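Local coordinates for uncharacterized protein (Streptococcus mutans, PDB 3L7Y) that binds magnesium and is probably a phosphatase of the haloacid dehalogenase-like hydrolase family, at residues A[53-58]-A[87-92]; A[61-66]-A[295-300]. All blocks are in the same frame, centred on the assembly; numbering follows the deposited sequence.

Interaction 1. Residues A[53-58]-A[87-92]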
ATOM      1  N   GLY A  53      -1.579  -9.409 -12.635  1.00 18.21           N
ATOM      2  CA  GLY A  53      -1.148  -9.528 -11.254  1.00 19.43           C
ATOM      3  C   GLY A  53       0.226 -10.156 -11.131  1.00 19.41           C
ATOM      4  O   GLY A  53       0.629 -10.598 -10.052  1.00 14.13           O
ATOM      5  N   SER A  54       0.958 -10.185 -12.240  1.00 19.30           N
ATOM      6  CA  SER A  54       2.280 -10.796 -12.253  1.00 19.36           C
ATOM      7  C   SER A  54       3.306  -9.777 -12.747  1.00 17.27           C
ATOM      8  O   SER A  54       2.997  -8.592 -12.880  1.00 19.18           O
ATOM      9  CB  SER A  54       2.280 -12.062 -13.121  1.00 30.48           C
ATOM     10  OG  SER A  54       3.510 -12.773 -13.029  1.00 32.50           O
ATOM     11  N   TYR A  55       4.526 -10.229 -13.010  1.00 25.08           N
ATOM     12  CA  TYR A  55       5.567  -9.338 -13.514  1.00 27.34           C
ATOM     13  C   TYR A  55       6.694 -10.150 -14.139  1.00 28.33           C
ATOM     14  O   TYR A  55       6.729 -11.373 -14.014  1.00 23.36           O
ATOM     15  CB  TYR A  55       6.107  -8.449 -12.389  1.00 15.96           C
ATOM     16  CG  TYR A  55       6.854  -9.211 -11.319  1.00 22.15           C
ATOM     17  CD1 TYR A  55       6.181  -9.814 -10.263  1.00 17.14           C
ATOM     18  CD2 TYR A  55       8.235  -9.335 -11.372  1.00 25.97           C
ATOM     19  CE1 TYR A  55       6.873 -10.523  -9.280  1.00 16.52           C
ATOM     20  CE2 TYR A  55       8.928 -10.034 -10.404  1.00 24.96           C
ATOM     21  CZ  TYR A  55       8.244 -10.620  -9.363  1.00 19.65           C
ATOM     22  OH  TYR A  55       8.952 -11.311  -8.416  1.00 17.65           O
ATOM     23  N   ASP A  56       7.621  -9.471 -14.800  1.00 20.07           N
ATOM     24  CA  ASP A  56       8.704 -10.151 -15.504  1.00 23.50           C
ATOM     25  C   ASP A  56       9.763 -10.636 -14.525  1.00 26.95           C
ATOM     26  O   ASP A  56      10.764  -9.959 -14.280  1.00 25.34           O
ATOM     27  CB  ASP A  56       9.319  -9.217 -16.551  1.00 20.42           C
ATOM     28  CG  ASP A  56      10.181  -9.958 -17.559  0.50 20.86           C
ATOM     29  OD1 ASP A  56      10.858 -10.926 -17.167  1.00 23.63           O
ATOM     30  OD2 ASP A  56      10.189  -9.565 -18.743  1.00 22.34           O
ATOM     31  N   HIS A  57       9.528 -11.818 -13.960  1.00 20.50           N
ATOM     32  CA  HIS A  57      10.376 -12.342 -12.904  1.00 23.72           C
ATOM     33  C   HIS A  57      11.849 -12.362 -13.293  1.00 29.40           C
ATOM     34  O   HIS A  57      12.697 -11.871 -12.548  1.00 28.63           O
ATOM     35  CB  HIS A  57       9.914 -13.742 -12.505  1.00 30.62           C
ATOM     36  CG  HIS A  57       8.659 -13.750 -11.686  1.00 30.83           C
ATOM     37  ND1 HIS A  57       7.404 -13.630 -12.245  1.00 32.17           N
ATOM     38  CD2 HIS A  57       8.467 -13.862 -10.352  1.00 28.22           C
ATOM     39  CE1 HIS A  57       6.494 -13.667 -11.289  1.00 34.22           C
ATOM     40  NE2 HIS A  57       7.112 -13.805 -10.130  1.00 32.75           N
ATOM     41  N   ASN A  58      12.148 -12.933 -14.458  1.00 26.82           N
ATOM     42  CA  ASN A  58      13.523 -13.022 -14.931  1.00 33.74           C
ATOM     43  C   ASN A  58      14.175 -11.647 -15.051  1.00 28.85           C
ATOM     44  O   ASN A  58      15.273 -11.424 -14.538  1.00 28.60           O
ATOM     45  CB  ASN A  58      13.588 -13.758 -16.273  1.00 39.74           C
ATOM     46  CG  ASN A  58      13.245 -15.233 -16.150  1.00 49.66           C
ATOM     47  OD1 ASN A  58      13.664 -15.912 -15.209  1.00 53.53           O
ATOM     48  ND2 ASN A  58      12.484 -15.740 -17.114  1.00 54.89           N
ATOM     49  N   GLU A  87       5.013 -12.954  -0.966  1.00 13.62           N
ATOM     50  CA  GLU A  87       4.710 -14.084  -1.849  1.00 20.65           C
ATOM     51  C   GLU A  87       5.093 -13.764  -3.294  1.00 22.27           C
ATOM     52  O   GLU A  87       5.334 -14.668  -4.098  1.00 23.24           O
ATOM     53  CB  GLU A  87       3.221 -14.435  -1.799  1.00 15.74           C
ATOM     54  CG  GLU A  87       2.760 -15.161  -0.544  1.00 23.12           C
ATOM     55  CD  GLU A  87       1.284 -15.518  -0.611  0.50 13.97           C
ATOM     56  OE1 GLU A  87       0.904 -16.581  -0.101  0.50 14.16           O
ATOM     57  OE2 GLU A  87       0.504 -14.739  -1.191  0.50 16.50           O
ATOM     58  N   HIS A  88       5.136 -12.476  -3.630  1.00 22.93           N
ATOM     59  CA  HIS A  88       5.476 -12.058  -4.991  1.00 21.00           C
ATOM     60  C   HIS A  88       6.978 -12.219  -5.261  1.00 19.04           C
ATOM     61  O   HIS A  88       7.419 -12.226  -6.407  1.00 18.32           O
ATOM     62  CB  HIS A  88       5.067 -10.594  -5.231  1.00 27.46           C
ATOM     63  CG  HIS A  88       3.587 -10.368  -5.285  1.00 23.02           C
ATOM     64  ND1 HIS A  88       2.821 -10.700  -6.382  1.00 25.00           N
ATOM     65  CD2 HIS A  88       2.737  -9.810  -4.390  1.00 23.73           C
ATOM     66  CE1 HIS A  88       1.564 -10.373  -6.156  1.00 25.20           C
ATOM     67  NE2 HIS A  88       1.485  -9.832  -4.952  1.00 26.02           N
ATOM     68  N   PHE A  89       7.758 -12.336  -4.194  1.00 20.62           N
ATOM     69  CA  PHE A  89       9.209 -12.434  -4.290  1.00 20.40           C
ATOM     70  C   PHE A  89       9.714 -13.684  -3.546  1.00 25.46           C
ATOM     71  O   PHE A  89      10.537 -13.595  -2.628  1.00 20.44           O
ATOM     72  CB  PHE A  89       9.832 -11.154  -3.732  1.00 16.27           C
ATOM     73  CG  PHE A  89       9.310  -9.897  -4.391  1.00 24.01           C
ATOM     74  CD1 PHE A  89       8.290  -9.158  -3.813  1.00 20.85           C
ATOM     75  CD2 PHE A  89       9.831  -9.467  -5.596  1.00 20.12           C
ATOM     76  CE1 PHE A  89       7.812  -8.002  -4.424  1.00 16.60           C
ATOM     77  CE2 PHE A  89       9.349  -8.326  -6.211  1.00 25.53           C
ATOM     78  CZ  PHE A  89       8.337  -7.589  -5.624  1.00 16.84           C
ATOM     79  N   PRO A  90       9.231 -14.859  -3.964  1.00 25.85           N
ATOM     80  CA  PRO A  90       9.468 -16.092  -3.201  1.00 29.22           C
ATOM     81  C   PRO A  90      10.948 -16.338  -2.972  1.00 31.69           C
ATOM     82  O   PRO A  90      11.320 -16.829  -1.901  1.00 29.15           O
ATOM     83  CB  PRO A  90       8.903 -17.196  -4.108  1.00 30.72           C
ATOM     84  CG  PRO A  90       8.074 -16.505  -5.137  1.00 39.12           C
ATOM     85  CD  PRO A  90       8.611 -15.114  -5.273  1.00 35.33           C
ATOM     86  N   ASP A  91      11.776 -16.002  -3.961  1.00 21.86           N
ATOM     87  CA  ASP A  91      13.182 -16.376  -3.921  1.00 21.02           C
ATOM     88  C   ASP A  91      14.116 -15.245  -3.512  1.00 27.34           C
ATOM     89  O   ASP A  91      15.325 -15.449  -3.433  1.00 23.18           O
ATOM     90  CB  ASP A  91      13.637 -16.931  -5.280  1.00 37.14           C
ATOM     91  CG  ASP A  91      12.844 -18.155  -5.721  1.00 41.58           C
ATOM     92  OD1 ASP A  91      12.391 -18.936  -4.853  1.00 34.96           O
ATOM     93  OD2 ASP A  91      12.682 -18.330  -6.948  1.00 43.95           O
ATOM     94  N   CYS A  92      13.586 -14.052  -3.264  1.00 26.42           N
ATOM     95  CA  CYS A  92      14.474 -12.956  -2.911  1.00 23.60           C
ATOM     96  C   CYS A  92      13.872 -11.960  -1.922  1.00 20.83           C
ATOM     97  O   CYS A  92      14.494 -10.943  -1.629  1.00 28.12           O
ATOM     98  CB  CYS A  92      14.957 -12.223  -4.177  1.00 16.17           C
ATOM     99  SG  CYS A  92      13.642 -11.300  -4.964  1.00 21.54           S
TER
HETATM  100  O   HOH W   1       2.843 -11.744  -8.818  1.00 41.76           O
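Close to the magnesium site of this haloacid dehalogenase-like fold, the loop that leads into helix 57-69 meets the turn that follows helix 82-86, with Tyr55 reaching across to His88 and Phe89. The phenol OH of Tyr55 donates a hydrogen bond of 2.7 Å to the backbone O of His88, at a C=O...donor angle of 154° and tilted somewhat from the carbonyl plane. That oxygen lies at the edge of the Tyr55 ring, 3.4 Å from CE1. Tyrosine suits the place because its ring spans the gap between the two loops and still ends in a donor. With CG set between the backbone N and the carbonyl carbon (chi1 67°), the ring leaves the loop toward the 87-92 turn. Its outer end also meets Phe89: the two rings are oblique, planes at 38°, and Tyr55 OH comes 3.5 Å from Phe89 CD2. His57, in the first turn of the helix, brings CE1 over one face of the Tyr55 ring, toward its rim, which probably limits the ring's freedom to swing.

In the Rossmann-like core of this family, Asp43 follows directly on strand 39-42, and Asp45 sits in the short helix 44-48 that comes next; both are magnesium ligands, and the side chain of His88 lies about 5 Å from that of Asp45. A water here joins the two loops, donating to Gly53 O at 2.8 Å and lying 2.7 Å from His88 ND1, in the plane of the imidazole. Gly53 has a positive phi, a conformation in which a CB would press against the preceding carbonyl oxygen. Phe48 and Leu49 of the same chain pack against Tyr55.

Interaction 2. Residues A[61-66]-A[295-300]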
ATOM      1  N   GLN A  61      14.828 -10.171 -11.533  1.00 20.16           N
ATOM      2  CA  GLN A  61      15.903 -10.743 -10.742  1.00 27.21           C
ATOM      3  C   GLN A  61      17.275 -10.298 -11.266  1.00 27.13           C
ATOM      4  O   GLN A  61      18.207 -10.101 -10.492  1.00 24.68           O
ATOM      5  CB  GLN A  61      15.776 -12.274 -10.658  1.00 27.89           C
ATOM      6  CG  GLN A  61      14.647 -12.710  -9.720  1.00 34.81           C
ATOM      7  CD  GLN A  61      14.483 -14.212  -9.619  1.00 50.35           C
ATOM      8  OE1 GLN A  61      14.357 -14.904 -10.631  1.00 58.01           O
ATOM      9  NE2 GLN A  61      14.462 -14.725  -8.386  1.00 47.43           N
ATOM     10  N   ARG A  62      17.390 -10.126 -12.580  1.00 23.79           N
ATOM     11  CA  ARG A  62      18.636  -9.653 -13.169  1.00 19.15           C
ATOM     12  C   ARG A  62      18.856  -8.183 -12.807  1.00 17.99           C
ATOM     13  O   ARG A  62      19.979  -7.750 -12.540  1.00 18.24           O
ATOM     14  CB  ARG A  62      18.615  -9.846 -14.691  0.50 24.62           C
ATOM     15  CG  ARG A  62      19.987  -9.805 -15.346  0.50 37.32           C
ATOM     16  CD  ARG A  62      20.359  -8.405 -15.814  0.50 43.99           C
ATOM     17  NE  ARG A  62      19.403  -7.896 -16.798  0.50 45.09           N
ATOM     18  CZ  ARG A  62      18.732  -6.812 -17.183  0.50 41.49           C
ATOM     19  NH1 ARG A  62      17.760  -6.413 -17.994  0.50 38.33           N
ATOM     20  NH2 ARG A  62      18.543  -5.780 -16.369  0.50 41.41           N
ATOM     21  N   ILE A  63      17.774  -7.415 -12.801  1.00 19.42           N
ATOM     22  CA  ILE A  63      17.846  -6.031 -12.356  1.00 18.57           C
ATOM     23  C   ILE A  63      18.247  -5.980 -10.886  1.00 23.12           C
ATOM     24  O   ILE A  63      19.077  -5.168 -10.489  1.00 16.49           O
ATOM     25  CB  ILE A  63      16.523  -5.305 -12.588  1.00 20.52           C
ATOM     26  CG1 ILE A  63      16.322  -5.063 -14.082  1.00 23.44           C
ATOM     27  CG2 ILE A  63      16.497  -3.977 -11.851  1.00 24.96           C
ATOM     28  CD1 ILE A  63      15.059  -4.276 -14.400  1.00 31.33           C
ATOM     29  N   LEU A  64      17.700  -6.893 -10.095  1.00 15.79           N
ATOM     30  CA  LEU A  64      17.918  -6.883  -8.656  1.00 17.44           C
ATOM     31  C   LEU A  64      19.399  -7.115  -8.360  1.00 25.16           C
ATOM     32  O   LEU A  64      19.973  -6.482  -7.472  1.00 19.07           O
ATOM     33  CB  LEU A  64      17.071  -7.979  -7.993  1.00 16.12           C
ATOM     34  CG  LEU A  64      16.416  -7.721  -6.639  1.00 23.75           C
ATOM     35  CD1 LEU A  64      16.412  -9.019  -5.803  1.00 21.50           C
ATOM     36  CD2 LEU A  64      17.077  -6.560  -5.881  1.00 21.93           C
ATOM     37  N   LYS A  65      20.007  -8.045  -9.095  1.00 21.32           N
ATOM     38  CA  LYS A  65      21.428  -8.321  -8.943  1.00 20.79           C
ATOM     39  C   LYS A  65      22.224  -7.058  -9.226  1.00 23.16           C
ATOM     40  O   LYS A  65      23.208  -6.765  -8.546  1.00 22.08           O
ATOM     41  CB  LYS A  65      21.862  -9.441  -9.891  1.00 29.61           C
ATOM     42  CG  LYS A  65      23.313  -9.342 -10.355  1.00 27.50           C
ATOM     43  N   GLN A  66      21.796  -6.316 -10.210  1.00 21.72           N
ATOM     44  CA  GLN A  66      22.476  -5.088 -10.512  1.00 31.22           C
ATOM     45  C   GLN A  66      22.337  -4.046  -9.446  1.00 30.18           C
ATOM     46  O   GLN A  66      23.297  -3.454  -9.065  1.00 30.84           O
ATOM     47  CB  GLN A  66      22.003  -4.587 -11.824  1.00 42.17           C
ATOM     48  CG  GLN A  66      22.368  -5.540 -12.850  1.00 52.66           C
ATOM     49  CD  GLN A  66      22.723  -4.849 -14.033  1.00 60.55           C
ATOM     50  OE1 GLN A  66      22.038  -4.965 -15.041  1.00 59.49           O
ATOM     51  NE2 GLN A  66      23.768  -4.050 -13.943  1.00 67.82           N
ATOM     52  N   VAL A 295      12.092   1.767 -16.786  1.00 17.24           N
ATOM     53  CA  VAL A 295      12.735   2.957 -16.242  1.00 15.03           C
ATOM     54  C   VAL A 295      13.994   2.573 -15.485  1.00 16.83           C
ATOM     55  O   VAL A 295      15.010   3.240 -15.601  1.00 18.34           O
ATOM     56  CB  VAL A 295      11.781   3.739 -15.314  1.00 22.03           C
ATOM     57  CG1 VAL A 295      12.536   4.815 -14.533  1.00 14.12           C
ATOM     58  CG2 VAL A 295      10.647   4.346 -16.125  1.00 19.64           C
ATOM     59  N   ILE A 296      13.937   1.482 -14.727  1.00 16.70           N
ATOM     60  CA  ILE A 296      15.095   1.052 -13.958  1.00 15.19           C
ATOM     61  C   ILE A 296      16.252   0.607 -14.851  1.00 19.41           C
ATOM     62  O   ILE A 296      17.392   0.983 -14.594  1.00 17.26           O
ATOM     63  CB  ILE A 296      14.766  -0.080 -12.953  1.00 13.43           C
ATOM     64  CG1 ILE A 296      13.681   0.363 -11.966  1.00 12.90           C
ATOM     65  CG2 ILE A 296      16.026  -0.490 -12.206  1.00 13.72           C
ATOM     66  CD1 ILE A 296      13.152  -0.808 -11.085  1.00 16.35           C
ATOM     67  N   ASP A 297      15.969  -0.199 -15.882  1.00 15.98           N
ATOM     68  CA  ASP A 297      16.988  -0.578 -16.856  1.00 20.05           C
ATOM     69  C   ASP A 297      17.554   0.637 -17.588  1.00 25.23           C
ATOM     70  O   ASP A 297      18.730   0.661 -17.946  1.00 30.34           O
ATOM     71  CB  ASP A 297      16.455  -1.599 -17.868  1.00 25.39           C
ATOM     72  CG  ASP A 297      16.761  -3.030 -17.470  1.00 25.08           C
ATOM     73  OD1 ASP A 297      17.660  -3.244 -16.623  1.00 18.78           O
ATOM     74  OD2 ASP A 297      16.111  -3.949 -18.014  1.00 32.17           O
ATOM     75  N   ASN A 298      16.705   1.633 -17.823  1.00 16.68           N
ATOM     76  CA  ASN A 298      17.142   2.885 -18.421  1.00 26.97           C
ATOM     77  C   ASN A 298      18.124   3.589 -17.493  1.00 30.88           C
ATOM     78  O   ASN A 298      19.169   4.071 -17.933  1.00 23.19           O
ATOM     79  CB  ASN A 298      15.935   3.799 -18.690  1.00 19.69           C
ATOM     80  CG  ASN A 298      16.276   4.978 -19.570  1.00 27.24           C
ATOM     81  OD1 ASN A 298      15.916   6.117 -19.271  1.00 32.92           O
ATOM     82  ND2 ASN A 298      16.974   4.714 -20.659  1.00 17.41           N
ATOM     83  N   TYR A 299      17.786   3.658 -16.207  1.00 21.05           N
ATOM     84  CA  TYR A 299      18.670   4.314 -15.250  1.00 24.71           C
ATOM     85  C   TYR A 299      19.998   3.582 -15.159  1.00 32.58           C
ATOM     86  O   TYR A 299      21.059   4.205 -15.224  1.00 30.14           O
ATOM     87  CB  TYR A 299      18.057   4.444 -13.848  1.00 30.78           C
ATOM     88  CG  TYR A 299      19.082   4.936 -12.845  1.00 30.66           C
ATOM     89  CD1 TYR A 299      19.432   6.285 -12.781  1.00 34.86           C
ATOM     90  CD2 TYR A 299      19.738   4.051 -12.000  1.00 27.03           C
ATOM     91  CE1 TYR A 299      20.390   6.743 -11.883  1.00 35.45           C
ATOM     92  CE2 TYR A 299      20.698   4.495 -11.096  1.00 30.46           C
ATOM     93  CZ  TYR A 299      21.022   5.842 -11.043  1.00 33.78           C
ATOM     94  OH  TYR A 299      21.980   6.283 -10.153  1.00 30.16           O
ATOM     95  N   LEU A 300      19.928   2.269 -15.009  1.00 21.27           N
ATOM     96  CA  LEU A 300      21.107   1.468 -14.947  1.00 27.21           C
ATOM     97  C   LEU A 300      21.954   1.635 -16.209  1.00 38.37           C
ATOM     98  O   LEU A 300      23.134   1.768 -16.126  1.00 34.22           O
ATOM     99  CB  LEU A 300      20.769   0.002 -14.721  1.00 27.80           C
ATOM    100  CG  LEU A 300      20.249  -0.489 -13.375  1.00 26.23           C
ATOM    101  CD1 LEU A 300      19.911  -1.897 -13.474  1.00 29.96           C
ATOM    102  CD2 LEU A 300      21.191  -0.247 -12.332  1.00 27.49           C
TER
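Arg62 and Asp297 form an end-on, two-nitrogen salt bridge between helix 57-69 and helix 291-301, the last helix of the chain. NH2 donates to Asp297 OD1 at 2.7 Å with an N-H...O angle of 151°, using the syn lone pair of that oxygen. NH1 reaches OD2 at 3.0 Å, also on the syn side but tilted out of the carboxylate plane. Both oxygens lie close to the guanidinium plane, while the two flat groups are turned 30° from each other, so the pairing is slightly twisted. The Arg62 chain starts with CG opposite the backbone N and then bends at chi2 and chi3, which brings the guanidinium round to the aspartate. Asp297 OD2 has a second cationic partner in Arg59, one turn before Arg62 on helix 57-69; two arginines would be expected to favour the charged carboxylate.

These helices pack side by side in the Rossmann-like domain of the haloacid dehalogenase-like fold, their short axes 10.9 Å apart and 38° from parallel. Beneath the ion pair lies Ile63, whose CB is directed toward the other helix. Its CG1 and CD1 pass beside the Asp297 carboxylate, with CG1 3.4 Å from OD1, giving the salt bridge an apolar floor. The other branch, CG2, turns to the buried side and meets CG2 of Ile296 at 3.5 Å. A beta-branched residue suits this place because its two arms serve the polar rim and the apolar interior at once. Leu67 continues that interior, touching both Ile296 and Leu300. Farther along, Gln66 crosses Leu300 and offers its aliphatic part, CB lying 3.8 Å from Leu300 CD1.

How the interactions relate
Both contacts use helix 57-69. Interaction 1 holds the loop leading into it and its first turn, near the magnesium site, whereas interaction 2 takes the next turns and sets them against the last helix. Their centres are 15 Å apart, and they touch directly where Leu64 CD1 packs on Cys92 SG at 3.7 Å. Interaction 1 is a surface contact between two loops, joined by one tyrosine hydrogen bond to a main-chain carbonyl, a bridging water and aromatic rings. Interaction 2 is partly buried and pairs two regular helices, with branched aliphatic side chains inside and a charged pair at the rim.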